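Local coordinates for nisin immunity protein (Lactococcus lactis subsp. lactis, PDB 5XHB) that takes part in immunity against exogenously supplied nisin, as a lipoprotein of the cell membrane, here in a lipid-free form, at residues H200-K205 / F219-K224; F20-K25 / N73-A78. All coordinates share one frame; numbering follows the deposited sequence.

Contact 1 (H200-K205 / F219-K224); sequences HSIRGK and FKLATK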
ATOM      1  N   HIS A 200      -0.714  -0.060 -11.720  1.00  9.21           N
ATOM      2  CA  HIS A 200      -0.676   1.338 -11.304  1.00 10.26           C
ATOM      3  C   HIS A 200      -1.543   1.536 -10.094  1.00 10.56           C
ATOM      4  O   HIS A 200      -2.556   0.858  -9.924  1.00 10.21           O
ATOM      5  CB  HIS A 200      -1.189   2.277 -12.401  1.00  9.77           C
ATOM      6  CG  HIS A 200      -0.281   2.404 -13.580  1.00 15.02           C
ATOM      7  ND1 HIS A 200       0.390   3.569 -13.875  1.00 20.24           N
ATOM      8  CD2 HIS A 200       0.050   1.521 -14.556  1.00 18.15           C
ATOM      9  CE1 HIS A 200       1.091   3.405 -14.985  1.00 19.81           C
ATOM     10  NE2 HIS A 200       0.903   2.172 -15.416  1.00 21.14           N
ATOM     11  N   SER A 201      -1.154   2.505  -9.271  1.00  9.98           N
ATOM     12  CA  SER A 201      -2.049   3.043  -8.252  1.00 11.26           C
ATOM     13  C   SER A 201      -3.279   3.656  -8.906  1.00 12.01           C
ATOM     14  O   SER A 201      -3.253   4.005 -10.085  1.00 14.29           O
ATOM     15  CB  SER A 201      -1.321   4.124  -7.434  1.00 11.57           C
ATOM     16  OG  SER A 201      -0.101   3.613  -6.931  1.00 20.13           O
ATOM     17  N   ILE A 202      -4.342   3.821  -8.128  1.00 12.64           N
ATOM     18  CA  ILE A 202      -5.497   4.574  -8.584  1.00 13.38           C
ATOM     19  C   ILE A 202      -5.521   5.877  -7.768  1.00 13.63           C
ATOM     20  O   ILE A 202      -5.401   5.843  -6.548  1.00 11.40           O
ATOM     21  CB  ILE A 202      -6.782   3.764  -8.410  1.00 17.27           C
ATOM     22  CG1 ILE A 202      -6.786   2.592  -9.399  1.00 11.96           C
ATOM     23  CG2 ILE A 202      -8.025   4.629  -8.589  1.00 14.11           C
ATOM     24  CD1 ILE A 202      -7.875   1.610  -9.127  1.00 21.32           C
ATOM     25  N   ARG A 203      -5.628   7.016  -8.444  1.00 12.61           N
ATOM     26  CA  ARG A 203      -5.534   8.308  -7.752  1.00 10.83           C
ATOM     27  C   ARG A 203      -6.589   8.413  -6.662  1.00 14.75           C
ATOM     28  O   ARG A 203      -7.742   8.066  -6.885  1.00 13.89           O
ATOM     29  CB  ARG A 203      -5.686   9.455  -8.740  1.00 12.60           C
ATOM     30  CG  ARG A 203      -4.674   9.419  -9.846  1.00 15.21           C
ATOM     31  CD  ARG A 203      -4.754  10.664 -10.710  1.00 15.44           C
ATOM     32  NE  ARG A 203      -4.326  10.354 -12.069  1.00 17.05           N
ATOM     33  CZ  ARG A 203      -4.354  11.216 -13.078  1.00 21.33           C
ATOM     34  NH1 ARG A 203      -4.762  12.462 -12.876  1.00 18.67           N
ATOM     35  NH2 ARG A 203      -3.975  10.832 -14.288  1.00 19.70           N
ATOM     36  N   GLY A 204      -6.180   8.843  -5.473  1.00 12.75           N
ATOM     37  CA  GLY A 204      -7.113   8.970  -4.371  1.00 18.59           C
ATOM     38  C   GLY A 204      -7.367   7.707  -3.574  1.00 17.45           C
ATOM     39  O   GLY A 204      -8.201   7.712  -2.671  1.00 18.80           O
ATOM     40  N   LYS A 205      -6.664   6.624  -3.897  1.00 12.55           N
ATOM     41  CA  LYS A 205      -6.815   5.381  -3.156  1.00 15.75           C
ATOM     42  C   LYS A 205      -5.466   4.796  -2.771  1.00 15.22           C
ATOM     43  O   LYS A 205      -4.540   4.788  -3.578  1.00 14.18           O
ATOM     44  CB  LYS A 205      -7.606   4.347  -3.982  1.00 17.68           C
ATOM     45  CG  LYS A 205      -8.954   4.870  -4.481  1.00 21.32           C
ATOM     46  CD  LYS A 205      -9.919   3.744  -4.876  1.00 22.67           C
ATOM     47  CE  LYS A 205     -11.226   4.317  -5.446  1.00 24.06           C
ATOM     48  NZ  LYS A 205     -12.211   3.273  -5.886  1.00 33.19           N
ATOM     49  N   PHE A 219      -6.828  -1.264 -18.633  1.00 13.56           N
ATOM     50  CA  PHE A 219      -6.611  -1.318 -17.202  1.00 12.35           C
ATOM     51  C   PHE A 219      -7.907  -1.661 -16.495  1.00 13.86           C
ATOM     52  O   PHE A 219      -8.936  -1.017 -16.723  1.00 14.86           O
ATOM     53  CB  PHE A 219      -6.044   0.005 -16.708  1.00 13.90           C
ATOM     54  CG  PHE A 219      -4.574   0.153 -16.975  1.00 12.79           C
ATOM     55  CD1 PHE A 219      -3.647  -0.432 -16.117  1.00 12.46           C
ATOM     56  CD2 PHE A 219      -4.122   0.858 -18.079  1.00 17.74           C
ATOM     57  CE1 PHE A 219      -2.285  -0.300 -16.361  1.00 16.48           C
ATOM     58  CE2 PHE A 219      -2.762   0.987 -18.331  1.00 20.60           C
ATOM     59  CZ  PHE A 219      -1.845   0.401 -17.470  1.00 18.21           C
ATOM     60  N   LYS A 220      -7.852  -2.689 -15.646  1.00 11.84           N
ATOM     61  CA  LYS A 220      -9.013  -3.128 -14.875  1.00 12.97           C
ATOM     62  C   LYS A 220      -8.839  -2.834 -13.386  1.00 13.55           C
ATOM     63  O   LYS A 220      -7.732  -2.899 -12.861  1.00 12.54           O
ATOM     64  CB  LYS A 220      -9.236  -4.634 -15.057  1.00 15.99           C
ATOM     65  CG  LYS A 220      -9.448  -5.067 -16.503  1.00 15.27           C
ATOM     66  CD  LYS A 220     -10.668  -4.378 -17.117  1.00 16.65           C
ATOM     67  CE  LYS A 220     -11.123  -5.111 -18.399  1.00 22.08           C
ATOM     68  NZ  LYS A 220     -11.972  -4.274 -19.298  1.00 35.13           N
ATOM     69  N   LEU A 221      -9.952  -2.580 -12.706  1.00 13.43           N
ATOM     70  CA  LEU A 221      -9.955  -2.302 -11.278  1.00 12.92           C
ATOM     71  C   LEU A 221      -9.826  -3.570 -10.456  1.00 14.32           C
ATOM     72  O   LEU A 221     -10.595  -4.522 -10.646  1.00 18.14           O
ATOM     73  CB  LEU A 221     -11.249  -1.564 -10.909  1.00 12.90           C
ATOM     74  CG  LEU A 221     -11.582  -1.502  -9.418  1.00 14.73           C
ATOM     75  CD1 LEU A 221     -10.538  -0.673  -8.713  1.00 20.51           C
ATOM     76  CD2 LEU A 221     -12.991  -0.933  -9.199  1.00 18.30           C
ATOM     77  N   ALA A 222      -8.848  -3.584  -9.552  1.00 14.63           N
ATOM     78  CA  ALA A 222      -8.643  -4.679  -8.615  1.00 15.11           C
ATOM     79  C   ALA A 222      -8.974  -4.203  -7.208  1.00 17.88           C
ATOM     80  O   ALA A 222      -8.435  -3.191  -6.757  1.00 15.99           O
ATOM     81  CB  ALA A 222      -7.204  -5.189  -8.669  1.00 14.09           C
ATOM     82  N   THR A 223      -9.841  -4.932  -6.507  1.00 17.16           N
ATOM     83  CA  THR A 223     -10.231  -4.525  -5.157  1.00 17.11           C
ATOM     84  C   THR A 223     -10.107  -5.664  -4.151  1.00 21.22           C
ATOM     85  O   THR A 223     -10.182  -6.829  -4.522  1.00 17.08           O
ATOM     86  CB  THR A 223     -11.669  -3.986  -5.139  1.00 24.49           C
ATOM     87  OG1 THR A 223     -12.549  -4.974  -5.675  1.00 27.38           O
ATOM     88  CG2 THR A 223     -11.780  -2.732  -5.984  1.00 21.81           C
ATOM     89  N   LYS A 224      -9.921  -5.320  -2.877  1.00 18.29           N
ATOM     90  CA  LYS A 224      -9.643  -6.311  -1.849  1.00 24.32           C
ATOM     91  C   LYS A 224     -10.857  -7.198  -1.627  1.00 26.13           C
ATOM     92  O   LYS A 224     -11.973  -6.706  -1.480  1.00 30.42           O
ATOM     93  CB  LYS A 224      -9.215  -5.637  -0.541  1.00 27.39           C
ATOM     94  CG  LYS A 224      -9.235  -6.563   0.683  1.00 33.59           C
ATOM     95  CD  LYS A 224      -8.244  -7.737   0.564  1.00 39.45           C
ATOM     96  CE  LYS A 224      -8.742  -9.005   1.320  1.00 35.61           C
ATOM     97  NZ  LYS A 224      -7.795 -10.184   1.355  1.00 23.83           N
TER
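F219 meets H200 ring to ring at the start of the second segment. The CE1-CZ bond of F219 lies near the CD2-NE2 side of the imidazole: F219 CE1 is 3.5 Å from H200 CD2, and F219 CZ is 3.9 Å from H200 NE2. The planes stand nearly perpendicular, at 87°, with ring centroids 5.1 Å apart. With F219 CG beside its own backbone N and anti to the carbonyl carbon (chi1 -79°), the ring swings across to the histidine. H200 is held in turn by both nitrogens, NE2 bonding to E198 OE1 and ND1 to G152 O, which fixes the rotation of the imidazole and may favour its protonated form.

Two residues on, L221 renews the contact. Its CA-CB bond does not aim at the other segment, but its CG lies anti to the backbone N (chi1 165°) and the end of the side chain turns inward. There L221 CD1 touches I202 CD1 at 3.5 Å, methyl against methyl, the two side chains crossing at about a right angle. Just past I202 the first segment leaves its strand in a type II turn, closed by K205 N to I202 O at 3.0 Å, with G204 taking the positive phi.

The two strands are not direct neighbours. Strand 210-215 runs between them, antiparallel to each, so 191-202 and 218-224 point the same way and their side chains meet across it; F219 touches E214 and L221 touches A210. Strand 151-165 lies beyond 191-202, its L151 touching both H200 and F219, while 137-145 borders 218-224 on the other side.

Contact 2 (F20-K25 / N73-A78); sequences FIYDNK and NNIYEA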
ATOM      1  N   PHE A  20      -3.226  11.095   9.866  1.00 18.05           N
ATOM      2  CA  PHE A  20      -3.399  12.103  10.899  1.00 18.27           C
ATOM      3  C   PHE A  20      -3.706  13.479  10.349  1.00 19.88           C
ATOM      4  O   PHE A  20      -3.599  13.739   9.147  1.00 16.94           O
ATOM      5  CB  PHE A  20      -2.148  12.165  11.788  1.00 19.42           C
ATOM      6  CG  PHE A  20      -0.910  12.669  11.083  1.00 19.46           C
ATOM      7  CD1 PHE A  20      -0.112  11.801  10.340  1.00 16.24           C
ATOM      8  CD2 PHE A  20      -0.526  13.999  11.196  1.00 15.37           C
ATOM      9  CE1 PHE A  20       1.039  12.249   9.706  1.00 13.59           C
ATOM     10  CE2 PHE A  20       0.617  14.467  10.562  1.00 14.64           C
ATOM     11  CZ  PHE A  20       1.404  13.585   9.806  1.00 15.66           C
ATOM     12  N   ILE A  21      -4.092  14.367  11.253  1.00 20.51           N
ATOM     13  CA  ILE A  21      -4.335  15.746  10.894  1.00 17.92           C
ATOM     14  C   ILE A  21      -3.380  16.638  11.665  1.00 20.62           C
ATOM     15  O   ILE A  21      -3.172  16.448  12.862  1.00 25.69           O
ATOM     16  CB  ILE A  21      -5.785  16.148  11.187  1.00 27.42           C
ATOM     17  CG1 ILE A  21      -6.731  15.261  10.377  1.00 28.39           C
ATOM     18  CG2 ILE A  21      -6.001  17.607  10.867  1.00 27.87           C
ATOM     19  CD1 ILE A  21      -8.189  15.398  10.778  1.00 37.50           C
ATOM     20  N   TYR A  22      -2.789  17.601  10.977  1.00 22.83           N
ATOM     21  CA  TYR A  22      -1.891  18.537  11.620  1.00 24.78           C
ATOM     22  C   TYR A  22      -2.118  19.922  11.027  1.00 31.38           C
ATOM     23  O   TYR A  22      -2.079  20.096   9.810  1.00 28.20           O
ATOM     24  CB  TYR A  22      -0.435  18.087  11.458  1.00 27.71           C
ATOM     25  CG  TYR A  22       0.561  19.218  11.529  1.00 34.91           C
ATOM     26  CD1 TYR A  22       0.562  20.097  12.598  1.00 38.11           C
ATOM     27  CD2 TYR A  22       1.505  19.403  10.522  1.00 40.43           C
ATOM     28  CE1 TYR A  22       1.453  21.144  12.654  1.00 44.10           C
ATOM     29  CE2 TYR A  22       2.415  20.439  10.578  1.00 38.77           C
ATOM     30  CZ  TYR A  22       2.384  21.305  11.649  1.00 43.34           C
ATOM     31  OH  TYR A  22       3.283  22.345  11.717  1.00 52.91           O
ATOM     32  N   ASP A  23      -2.375  20.897  11.896  1.00 32.14           N
ATOM     33  CA  ASP A  23      -2.618  22.274  11.470  1.00 36.84           C
ATOM     34  C   ASP A  23      -3.739  22.312  10.434  1.00 32.70           C
ATOM     35  O   ASP A  23      -3.622  22.964   9.400  1.00 35.03           O
ATOM     36  CB  ASP A  23      -1.328  22.891  10.916  1.00 38.49           C
ATOM     37  CG  ASP A  23      -1.430  24.389  10.710  1.00 51.60           C
ATOM     38  OD1 ASP A  23      -2.421  24.988  11.184  1.00 53.96           O
ATOM     39  OD2 ASP A  23      -0.514  24.963  10.077  1.00 51.45           O
ATOM     40  N   ASN A  24      -4.804  21.567  10.718  1.00 30.92           N
ATOM     41  CA  ASN A  24      -5.988  21.466   9.861  1.00 33.27           C
ATOM     42  C   ASN A  24      -5.781  20.873   8.458  1.00 31.43           C
ATOM     43  O   ASN A  24      -6.611  21.080   7.574  1.00 32.34           O
ATOM     44  CB  ASN A  24      -6.640  22.836   9.703  1.00 40.65           C
ATOM     45  CG  ASN A  24      -8.099  22.816  10.075  1.00 51.75           C
ATOM     46  OD1 ASN A  24      -8.470  23.213  11.181  1.00 56.52           O
ATOM     47  ND2 ASN A  24      -8.941  22.328   9.163  1.00 49.22           N
ATOM     48  N   LYS A  25      -4.694  20.142   8.249  1.00 21.25           N
ATOM     49  CA  LYS A  25      -4.469  19.488   6.956  1.00 21.93           C
ATOM     50  C   LYS A  25      -4.249  17.990   7.165  1.00 20.79           C
ATOM     51  O   LYS A  25      -3.698  17.588   8.177  1.00 20.02           O
ATOM     52  CB  LYS A  25      -3.265  20.098   6.232  1.00 26.37           C
ATOM     53  CG  LYS A  25      -3.434  21.555   5.824  1.00 31.39           C
ATOM     54  CD  LYS A  25      -2.251  22.022   4.970  1.00 36.83           C
ATOM     55  CE  LYS A  25      -2.029  21.115   3.752  1.00 40.33           C
ATOM     56  NZ  LYS A  25      -0.888  21.566   2.882  1.00 42.07           N
ATOM     57  N   ASN A  73       7.065  10.669  17.504  1.00 21.04           N
ATOM     58  CA  ASN A  73       7.701  11.739  18.257  1.00 20.62           C
ATOM     59  C   ASN A  73       8.199  12.875  17.379  1.00 22.37           C
ATOM     60  O   ASN A  73       9.244  12.746  16.732  1.00 20.93           O
ATOM     61  CB  ASN A  73       8.861  11.160  19.061  1.00 19.00           C
ATOM     62  CG  ASN A  73       9.381  12.114  20.123  1.00 26.70           C
ATOM     63  OD1 ASN A  73       8.694  13.058  20.539  1.00 27.26           O
ATOM     64  ND2 ASN A  73      10.602  11.864  20.576  1.00 29.76           N
ATOM     65  N   ASN A  74       7.429  13.966  17.370  1.00 19.58           N
ATOM     66  CA  ASN A  74       7.759  15.223  16.702  1.00 20.82           C
ATOM     67  C   ASN A  74       7.687  15.174  15.190  1.00 20.38           C
ATOM     68  O   ASN A  74       7.865  14.126  14.581  1.00 18.79           O
ATOM     69  CB  ASN A  74       9.148  15.699  17.105  1.00 20.43           C
ATOM     70  CG  ASN A  74       9.307  15.779  18.601  1.00 24.57           C
ATOM     71  OD1 ASN A  74       8.344  16.020  19.319  1.00 21.91           O
ATOM     72  ND2 ASN A  74      10.519  15.558  19.081  1.00 23.16           N
ATOM     73  N   ILE A  75       7.412  16.337  14.610  1.00 20.27           N
ATOM     74  CA  ILE A  75       7.516  16.546  13.168  1.00 17.19           C
ATOM     75  C   ILE A  75       8.701  17.461  12.920  1.00 22.87           C
ATOM     76  O   ILE A  75       8.850  18.480  13.601  1.00 22.69           O
ATOM     77  CB  ILE A  75       6.225  17.168  12.583  1.00 15.51           C
ATOM     78  CG1 ILE A  75       5.062  16.196  12.739  1.00 16.86           C
ATOM     79  CG2 ILE A  75       6.416  17.547  11.103  1.00 16.71           C
ATOM     80  CD1 ILE A  75       3.796  16.614  12.047  1.00 20.56           C
ATOM     81  N   TYR A  76       9.547  17.081  11.964  1.00 17.86           N
ATOM     82  CA  TYR A  76      10.743  17.828  11.596  1.00 21.28           C
ATOM     83  C   TYR A  76      10.710  18.295  10.151  1.00 22.07           C
ATOM     84  O   TYR A  76      10.069  17.669   9.303  1.00 20.90           O
ATOM     85  CB  TYR A  76      11.990  16.964  11.767  1.00 22.10           C
ATOM     86  CG  TYR A  76      12.173  16.428  13.145  1.00 21.90           C
ATOM     87  CD1 TYR A  76      11.482  15.301  13.566  1.00 21.19           C
ATOM     88  CD2 TYR A  76      13.043  17.039  14.032  1.00 27.08           C
ATOM     89  CE1 TYR A  76      11.652  14.799  14.835  1.00 23.20           C
ATOM     90  CE2 TYR A  76      13.215  16.541  15.310  1.00 28.51           C
ATOM     91  CZ  TYR A  76      12.515  15.429  15.704  1.00 24.69           C
ATOM     92  OH  TYR A  76      12.680  14.928  16.973  1.00 26.60           O
ATOM     93  N   GLU A  77      11.444  19.358   9.853  1.00 24.06           N
ATOM     94  CA  GLU A  77      11.683  19.688   8.458  1.00 21.42           C
ATOM     95  C   GLU A  77      12.981  19.031   8.012  1.00 22.73           C
ATOM     96  O   GLU A  77      13.994  19.116   8.713  1.00 27.06           O
ATOM     97  CB  GLU A  77      11.736  21.202   8.244  1.00 25.11           C
ATOM     98  CG  GLU A  77      11.864  21.580   6.771  1.00 25.89           C
ATOM     99  CD  GLU A  77      11.862  23.078   6.549  1.00 40.68           C
ATOM    100  OE1 GLU A  77      11.969  23.825   7.546  1.00 40.36           O
ATOM    101  OE2 GLU A  77      11.760  23.508   5.378  1.00 42.40           O
ATOM    102  N   ALA A  78      12.956  18.360   6.856  1.00 18.29           N
ATOM    103  CA  ALA A  78      14.156  17.730   6.322  1.00 17.64           C
ATOM    104  C   ALA A  78      14.938  18.702   5.425  1.00 23.95           C
ATOM    105  O   ALA A  78      14.470  19.800   5.129  1.00 23.67           O
ATOM    106  CB  ALA A  78      13.797  16.462   5.553  1.00 22.80           C
TER
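I75 pushes its CD1 methyl up to two aromatic rings, those of F20 and Y22. The closer approach is to tyrosine, with I75 CD1 3.9 Å from Y22 CD2; on the phenylalanine, the same I75 CD1 lies 4.1 Å from F20 CE2. Both meetings are apolar, methyl carbon against ring carbon. F20 and I75 reach for each other from opposite directions, whereas Y22 slants across the isoleucine. The extended end of I75, with CD1 anti to CA about the CB-CG1 bond (chi2 -172°), carries its methyl that far from the strand.

Neighbours in their own segment also pack on the rings. Y22 CB sits at the edge of the F20 ring, in its plane. Beyond Y22 the chain reverses in a tight type I' turn, the Y22 N to K25 O and K25 N to Y22 O bonds making a two-residue hairpin with D23 and N24 at its tip. D23 CB lies over one face of the Y22 ring, 3.7 Å above the plane and toward the rim.

Strands 19-22 and 67-78 belong to one antiparallel sheet, yet 25-33, 90-96 and 83-87 come between them in its order, so the sheet must curl strongly to bring these side chains together. M85 of strand 83-87 touches both F20 and I75. V10 lies against all three residues, V29 of strand 25-33 meets F20, and V44 of strand 39-53 meets Y22.

In the fold
Contact 2 closes before contact 1 opens along the chain, and each lies in its own antiparallel sheet: eight strands for residues 11-96, seven for residues 123-224. The two centres are 28 Å apart, and the nearest atoms about 14 Å, so they do not touch. Contact 1 belongs to the Spa1-type C-terminal domain of lantibiotic immunity proteins. Both bridge strands that are not adjacent in their sheets, over a longer interval in contact 2. Each contact therefore lies within one of two separate beta units, with no helix in either; contact 2 is buried, contact 1 partly so.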